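Local coordinates for protein cytochrome c' (Rubrivivax gelatinosus, PDB 1JAF) that carries a covalently bound high-spin heme c without a sixth iron ligand and has electron transfer activity, though its exact role is not known, at residues I9-S14 against L56-P61; V93-A98 against V112-G117. All coordinates share one frame; numbering follows the deposited sequence.

Interaction 1: residues I9-S14 against L56-P61; sequences IEYRQS and LTAFGP. With HEM (protoporphyrin IX containing Fe), chain C.
The guanidinium of Arg-12 lies flat on the ring of Phe-59, the two planes 4° apart and their centres separated by 4.3 Å. Its opposite face carries CG1 of Ile-9, and its edges point to two acceptors: the carbonyl of Ala-58 and a heme propionate. NH1 donates to Ala-58 O (2.8 Å) in the guanidinium plane and in the carbonyl plane as well, with a nearly straight N-H...O of 161°. NE reaches the propionate oxygen O1D at 2.9 Å, and NH2 gives the same atom a more bent bond. Earlier along the side chain, CD sits over the Phe-59 face, 3.8 Å from the centroid, as a CH-pi contact. CG falls between backbone N and carbonyl carbon (chi1 67°), and the chain then runs extended from CG to NE, across the ring. In this cytochrome c' the first helix of the bundle, 5-30, thereby grips both the heme propionate and the loop after helix 38-53. With an alanine in place of Arg-12, Ala-58 O and propionate O1D would probably lose these donors, and the face of Phe-59 its flat cover. Gln-13 NE2 holds the other propionate oxygen, O2D, at 2.9 Å; NH2 of Arg-12 also bonds Thr-63 and Thr-69. One residue earlier on the helix, CD2 of Tyr-11 packs on Ala-58 CB (3.8 Å), while its OH bonds His-22 of the second subunit.

Interaction 2: residues V93-A98 against V112-G117; sequences VDKLDA and VGETGG
Leu-96 and Thr-115 meet at the middle of the interface, their side chains crossing at about a right angle with Leu-96 CB 3.9 Å from Thr-115 OG1. Chi1 of -178° sets the leucine CG anti to the backbone N and carries it toward the other helix. Its two methyls then part to different neighbours: CD1 lies 4.1 Å from CG1 of Val-112, and CD2 approaches the threonine hydroxyl. That hydroxyl bonds the carbonyl of Ala-111, one turn back on its own helix; against the hydrocarbon of Leu-96 it only packs. On the exposed side of the helix pair an extended Lys-95 reaches Glu-114 in a salt bridge. NZ straddles both carboxylate oxygens, 3.2 Å from OE2 and 3.4 Å from OE1, and each hydrogen bond is weak; the lysine CD and CE lie alongside the carboxylate too. The segments run antiparallel, at 155° with axes 8.8 Å apart, placing Val-93 beside Thr-115 and Leu-96 beside Val-112. This is the pairing of the last two helices of the four-helix bundle, and Thr-115 also touches the heme. Helix 38-53 packs against Val-93 and Leu-96 through Ser-49, Ser-52 and Ile-45, while helix 5-30 supplies Phe-23, Val-26 and Ala-30 against Val-112 and Phe-23 against Thr-115.

How the interactions relate
From the N terminus, helix 5-30 opens interaction 1, which closes at the loop 56-61 once the chain has passed through helix 38-53. The chain then runs by way of the short helix 74-77 into helix 79-102, where interaction 2 begins; the turn between 102 and 105 brings helix 105-126 back to complete it. The two contacts are in series, neither nested nor crossed, with centres about 22 Å apart on opposite sides of the chain's centre. Interaction 1 ties the first helix to the loop on the propionate side of the heme. Interaction 2 joins the last two helices, the second of which carries the heme-bearing Cys-119, Cys-122 and axial His-123.

Interaction 1: residues I9-S14 against L56-P61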
loop_
_atom_site.group_PDB
_atom_site.type_symbol
_atom_site.label_atom_id
_atom_site.label_comp_id
_atom_site.label_asym_id
_atom_site.label_seq_id
_atom_site.Cartn_x
_atom_site.Cartn_y
_atom_site.Cartn_z
ATOM N N ILE A 9 35.480 11.338 2.533
ATOM C CA ILE A 9 34.990 10.039 2.972
ATOM C C ILE A 9 33.741 10.161 3.824
ATOM O O ILE A 9 32.763 9.453 3.595
ATOM C CB ILE A 9 36.065 9.249 3.720
ATOM C CG1 ILE A 9 37.221 8.943 2.764
ATOM C CG2 ILE A 9 35.485 7.964 4.255
ATOM C CD1 ILE A 9 38.443 8.333 3.424
ATOM N N GLU A 10 33.748 11.057 4.796
ATOM C CA GLU A 10 32.569 11.241 5.629
ATOM C C GLU A 10 31.397 11.801 4.840
ATOM O O GLU A 10 30.246 11.523 5.148
ATOM C CB GLU A 10 32.863 12.184 6.775
ATOM C CG GLU A 10 33.631 11.561 7.893
ATOM C CD GLU A 10 33.350 12.269 9.187
ATOM O OE1 GLU A 10 32.250 12.046 9.754
ATOM O OE2 GLU A 10 34.208 13.072 9.622
ATOM N N TYR A 11 31.694 12.636 3.854
ATOM C CA TYR A 11 30.667 13.242 3.016
ATOM C C TYR A 11 29.945 12.181 2.200
ATOM O O TYR A 11 28.715 12.120 2.187
ATOM C CB TYR A 11 31.307 14.249 2.068
ATOM C CG TYR A 11 30.343 14.890 1.111
ATOM C CD1 TYR A 11 29.640 16.029 1.475
ATOM C CD2 TYR A 11 30.148 14.381 -0.176
ATOM C CE1 TYR A 11 28.775 16.646 0.584
ATOM C CE2 TYR A 11 29.276 14.999 -1.073
ATOM C CZ TYR A 11 28.600 16.132 -0.682
ATOM O OH TYR A 11 27.766 16.787 -1.548
ATOM N N ARG A 12 30.704 11.340 1.515
ATOM C CA ARG A 12 30.106 10.303 0.695
ATOM C C ARG A 12 29.359 9.250 1.514
ATOM O O ARG A 12 28.289 8.772 1.106
ATOM C CB ARG A 12 31.149 9.667 -0.224
ATOM C CG ARG A 12 32.230 8.870 0.472
ATOM C CD ARG A 12 33.355 8.610 -0.520
ATOM N NE ARG A 12 34.323 7.625 -0.046
ATOM C CZ ARG A 12 35.605 7.610 -0.394
ATOM N NH1 ARG A 12 36.082 8.533 -1.212
ATOM N NH2 ARG A 12 36.412 6.670 0.071
ATOM N N GLN A 13 29.889 8.895 2.677
ATOM C CA GLN A 13 29.218 7.909 3.526
ATOM C C GLN A 13 27.863 8.449 4.001
ATOM O O GLN A 13 26.842 7.756 3.965
ATOM C CB GLN A 13 30.098 7.543 4.721
ATOM C CG GLN A 13 31.414 6.865 4.326
ATOM C CD GLN A 13 32.246 6.419 5.519
ATOM O OE1 GLN A 13 32.094 6.937 6.622
ATOM N NE2 GLN A 13 33.144 5.468 5.298
ATOM N N SER A 14 27.839 9.720 4.374
ATOM C CA SER A 14 26.628 10.364 4.849
ATOM C C SER A 14 25.599 10.451 3.748
ATOM O O SER A 14 24.405 10.245 3.984
ATOM C CB SER A 14 26.973 11.742 5.364
ATOM O OG SER A 14 27.960 11.615 6.362
ATOM N N LEU A 56 29.024 10.811 -5.619
ATOM C CA LEU A 56 29.927 10.475 -6.704
ATOM C C LEU A 56 30.985 11.521 -7.012
ATOM O O LEU A 56 31.849 11.303 -7.855
ATOM C CB LEU A 56 29.131 10.061 -7.944
ATOM C CG LEU A 56 28.224 8.848 -7.660
ATOM C CD1 LEU A 56 27.263 8.620 -8.816
ATOM C CD2 LEU A 56 29.046 7.595 -7.358
ATOM N N THR A 57 30.941 12.645 -6.310
ATOM C CA THR A 57 31.935 13.697 -6.508
ATOM C C THR A 57 33.031 13.586 -5.433
ATOM O O THR A 57 34.101 14.190 -5.541
ATOM C CB THR A 57 31.285 15.081 -6.410
ATOM O OG1 THR A 57 30.875 15.325 -5.059
ATOM C CG2 THR A 57 30.064 15.153 -7.322
ATOM N N ALA A 58 32.766 12.769 -4.418
ATOM C CA ALA A 58 33.679 12.580 -3.300
ATOM C C ALA A 58 34.575 11.342 -3.385
ATOM O O ALA A 58 34.920 10.754 -2.365
ATOM C CB ALA A 58 32.880 12.565 -2.008
ATOM N N PHE A 59 34.951 10.933 -4.591
ATOM C CA PHE A 59 35.815 9.766 -4.738
ATOM C C PHE A 59 37.140 10.135 -5.407
ATOM O O PHE A 59 37.736 9.331 -6.124
ATOM C CB PHE A 59 35.103 8.672 -5.529
ATOM C CG PHE A 59 34.137 7.868 -4.714
ATOM C CD1 PHE A 59 34.583 6.790 -3.962
ATOM C CD2 PHE A 59 32.783 8.180 -4.697
ATOM C CE1 PHE A 59 33.697 6.028 -3.209
ATOM C CE2 PHE A 59 31.887 7.426 -3.948
ATOM C CZ PHE A 59 32.347 6.347 -3.199
ATOM N N GLY A 60 37.592 11.364 -5.170
ATOM C CA GLY A 60 38.829 11.838 -5.756
ATOM C C GLY A 60 40.050 11.080 -5.290
ATOM O O GLY A 60 39.996 10.330 -4.313
ATOM N N PRO A 61 41.192 11.280 -5.959
ATOM C CA PRO A 61 42.437 10.600 -5.604
ATOM C C PRO A 61 42.842 10.908 -4.171
ATOM O O PRO A 61 42.606 12.010 -3.669
ATOM C CB PRO A 61 43.430 11.179 -6.605
ATOM C CG PRO A 61 42.912 12.579 -6.811
ATOM C CD PRO A 61 41.433 12.335 -6.960
HETATM C CHA HEM C . 28.490 2.828 0.756
HETATM C CHB HEM C . 23.811 2.382 -0.006
HETATM C CHC HEM C . 24.518 2.923 -4.636
HETATM C CHD HEM C . 29.229 2.707 -3.977
HETATM C C1A HEM C . 27.138 2.744 0.929
HETATM C C2A HEM C . 26.498 2.752 2.234
HETATM C C3A HEM C . 25.186 2.575 2.007
HETATM C C4A HEM C . 25.033 2.462 0.578
HETATM C CMA HEM C . 24.127 2.552 3.079
HETATM C CAA HEM C . 27.088 2.796 3.629
HETATM C CBA HEM C . 27.639 4.131 4.079
HETATM C CGA HEM C . 28.177 4.081 5.489
HETATM O O1A HEM C . 29.038 3.224 5.773
HETATM O O2A HEM C . 27.740 4.892 6.324
HETATM C C1B HEM C . 23.589 2.450 -1.341
HETATM C C2B HEM C . 22.271 2.493 -1.937
HETATM C C3B HEM C . 22.460 2.696 -3.260
HETATM C C4B HEM C . 23.906 2.759 -3.441
HETATM C CMB HEM C . 20.934 2.271 -1.256
HETATM C CAB HEM C . 21.532 2.725 -4.457
HETATM C CBB HEM C . 20.311 3.638 -4.292
HETATM C C1C HEM C . 25.851 2.862 -4.874
HETATM C C2C HEM C . 26.405 2.913 -6.222
HETATM C C3C HEM C . 27.759 2.859 -6.081
HETATM C C4C HEM C . 27.988 2.739 -4.616
HETATM C CMC HEM C . 25.655 2.978 -7.551
HETATM C CAC HEM C . 28.914 2.738 -7.104
HETATM C CBC HEM C . 28.871 3.367 -8.489
HETATM C C1D HEM C . 29.439 2.662 -2.612
HETATM C C2D HEM C . 30.752 2.716 -1.965
HETATM C C3D HEM C . 30.520 2.842 -0.641
HETATM C C4D HEM C . 29.091 2.785 -0.463
HETATM C CMD HEM C . 32.111 2.525 -2.572
HETATM C CAD HEM C . 31.554 3.048 0.432
HETATM C CBD HEM C . 31.876 4.490 0.771
HETATM C CGD HEM C . 32.955 4.594 1.826
HETATM O O1D HEM C . 33.955 5.302 1.591
HETATM O O2D HEM C . 32.815 3.952 2.888
HETATM N NA HEM C . 26.226 2.558 -0.092
HETATM N NB HEM C . 24.597 2.573 -2.274
HETATM N NC HEM C . 26.800 2.689 -3.901
HETATM N ND HEM C . 28.418 2.664 -1.671
HETATM FE FE HEM C . 26.518 2.382 -2.001
HETATM O O HOH W 1 29.432 17.892 -3.834
#

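Interaction 2: residues V93-A98 against V112-G117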
loop_
_atom_site.group_PDB
_atom_site.type_symbol
_atom_site.label_atom_id
_atom_site.label_comp_id
_atom_site.label_asym_id
_atom_site.label_seq_id
_atom_site.Cartn_x
_atom_site.Cartn_y
_atom_site.Cartn_z
ATOM N N VAL A 93 18.246 5.915 -11.723
ATOM C CA VAL A 93 17.645 7.011 -10.977
ATOM C C VAL A 93 16.786 7.901 -11.878
ATOM O O VAL A 93 15.743 8.399 -11.445
ATOM C CB VAL A 93 18.710 7.846 -10.199
ATOM C CG1 VAL A 93 18.091 9.122 -9.644
ATOM C CG2 VAL A 93 19.240 7.034 -9.033
ATOM N N ASP A 94 17.184 8.079 -13.134
ATOM C CA ASP A 94 16.388 8.897 -14.043
ATOM C C ASP A 94 15.026 8.254 -14.261
ATOM O O ASP A 94 14.001 8.944 -14.349
ATOM C CB ASP A 94 17.102 9.108 -15.379
ATOM C CG ASP A 94 18.066 10.294 -15.352
ATOM O OD1 ASP A 94 17.912 11.198 -14.494
ATOM O OD2 ASP A 94 18.974 10.330 -16.209
ATOM N N LYS A 95 15.010 6.926 -14.312
ATOM C CA LYS A 95 13.760 6.200 -14.486
ATOM C C LYS A 95 12.926 6.314 -13.214
ATOM O O LYS A 95 11.713 6.522 -13.286
ATOM C CB LYS A 95 14.024 4.734 -14.817
ATOM C CG LYS A 95 14.719 4.509 -16.147
ATOM C CD LYS A 95 14.725 3.031 -16.498
ATOM C CE LYS A 95 15.527 2.775 -17.748
ATOM N NZ LYS A 95 15.327 1.397 -18.274
ATOM N N LEU A 96 13.566 6.186 -12.053
ATOM C CA LEU A 96 12.864 6.291 -10.773
ATOM C C LEU A 96 12.273 7.683 -10.655
ATOM O O LEU A 96 11.127 7.863 -10.234
ATOM C CB LEU A 96 13.823 6.053 -9.619
ATOM C CG LEU A 96 13.223 6.092 -8.213
ATOM C CD1 LEU A 96 12.251 4.947 -8.033
ATOM C CD2 LEU A 96 14.334 6.005 -7.201
ATOM N N ASP A 97 13.027 8.671 -11.104
ATOM C CA ASP A 97 12.566 10.040 -11.045
ATOM C C ASP A 97 11.343 10.258 -11.938
ATOM O O ASP A 97 10.376 10.910 -11.541
ATOM C CB ASP A 97 13.692 10.981 -11.434
ATOM C CG ASP A 97 13.304 12.413 -11.280
ATOM O OD1 ASP A 97 12.732 12.777 -10.221
ATOM O OD2 ASP A 97 13.547 13.166 -12.242
ATOM N N ALA A 98 11.370 9.668 -13.131
ATOM C CA ALA A 98 10.265 9.771 -14.083
ATOM C C ALA A 98 9.029 9.092 -13.534
ATOM O O ALA A 98 7.911 9.582 -13.698
ATOM C CB ALA A 98 10.654 9.140 -15.375
ATOM N N VAL A 112 12.099 0.879 -8.919
ATOM C CA VAL A 112 12.827 0.599 -7.680
ATOM C C VAL A 112 13.611 -0.706 -7.810
ATOM O O VAL A 112 14.697 -0.859 -7.225
ATOM C CB VAL A 112 11.964 0.648 -6.368
ATOM C CG1 VAL A 112 10.737 1.475 -6.550
ATOM C CG2 VAL A 112 11.664 -0.711 -5.845
ATOM N N GLY A 113 13.101 -1.621 -8.628
ATOM C CA GLY A 113 13.801 -2.876 -8.834
ATOM C C GLY A 113 15.103 -2.631 -9.577
ATOM O O GLY A 113 16.151 -3.203 -9.252
ATOM N N GLU A 114 15.045 -1.774 -10.589
ATOM C CA GLU A 114 16.221 -1.453 -11.373
ATOM C C GLU A 114 17.252 -0.719 -10.532
ATOM O O GLU A 114 18.428 -1.095 -10.521
ATOM C CB GLU A 114 15.834 -0.626 -12.591
ATOM C CG GLU A 114 16.796 -0.802 -13.749
ATOM C CD GLU A 114 16.283 -0.203 -15.039
ATOM O OE1 GLU A 114 15.065 -0.309 -15.318
ATOM O OE2 GLU A 114 17.110 0.374 -15.776
ATOM N N THR A 115 16.817 0.316 -9.816
ATOM C CA THR A 115 17.700 1.082 -8.951
ATOM C C THR A 115 18.364 0.143 -7.941
ATOM O O THR A 115 19.592 0.147 -7.790
ATOM C CB THR A 115 16.916 2.166 -8.219
ATOM O OG1 THR A 115 16.240 2.970 -9.182
ATOM C CG2 THR A 115 17.845 3.056 -7.421
ATOM N N GLY A 116 17.566 -0.695 -7.289
ATOM C CA GLY A 116 18.132 -1.620 -6.324
ATOM C C GLY A 116 19.263 -2.426 -6.937
ATOM O O GLY A 116 20.344 -2.562 -6.356
ATOM N N GLY A 117 19.029 -2.922 -8.145
ATOM C CA GLY A 117 20.037 -3.713 -8.809
ATOM C C GLY A 117 21.288 -2.912 -9.040
ATOM O O GLY A 117 22.393 -3.444 -8.964
#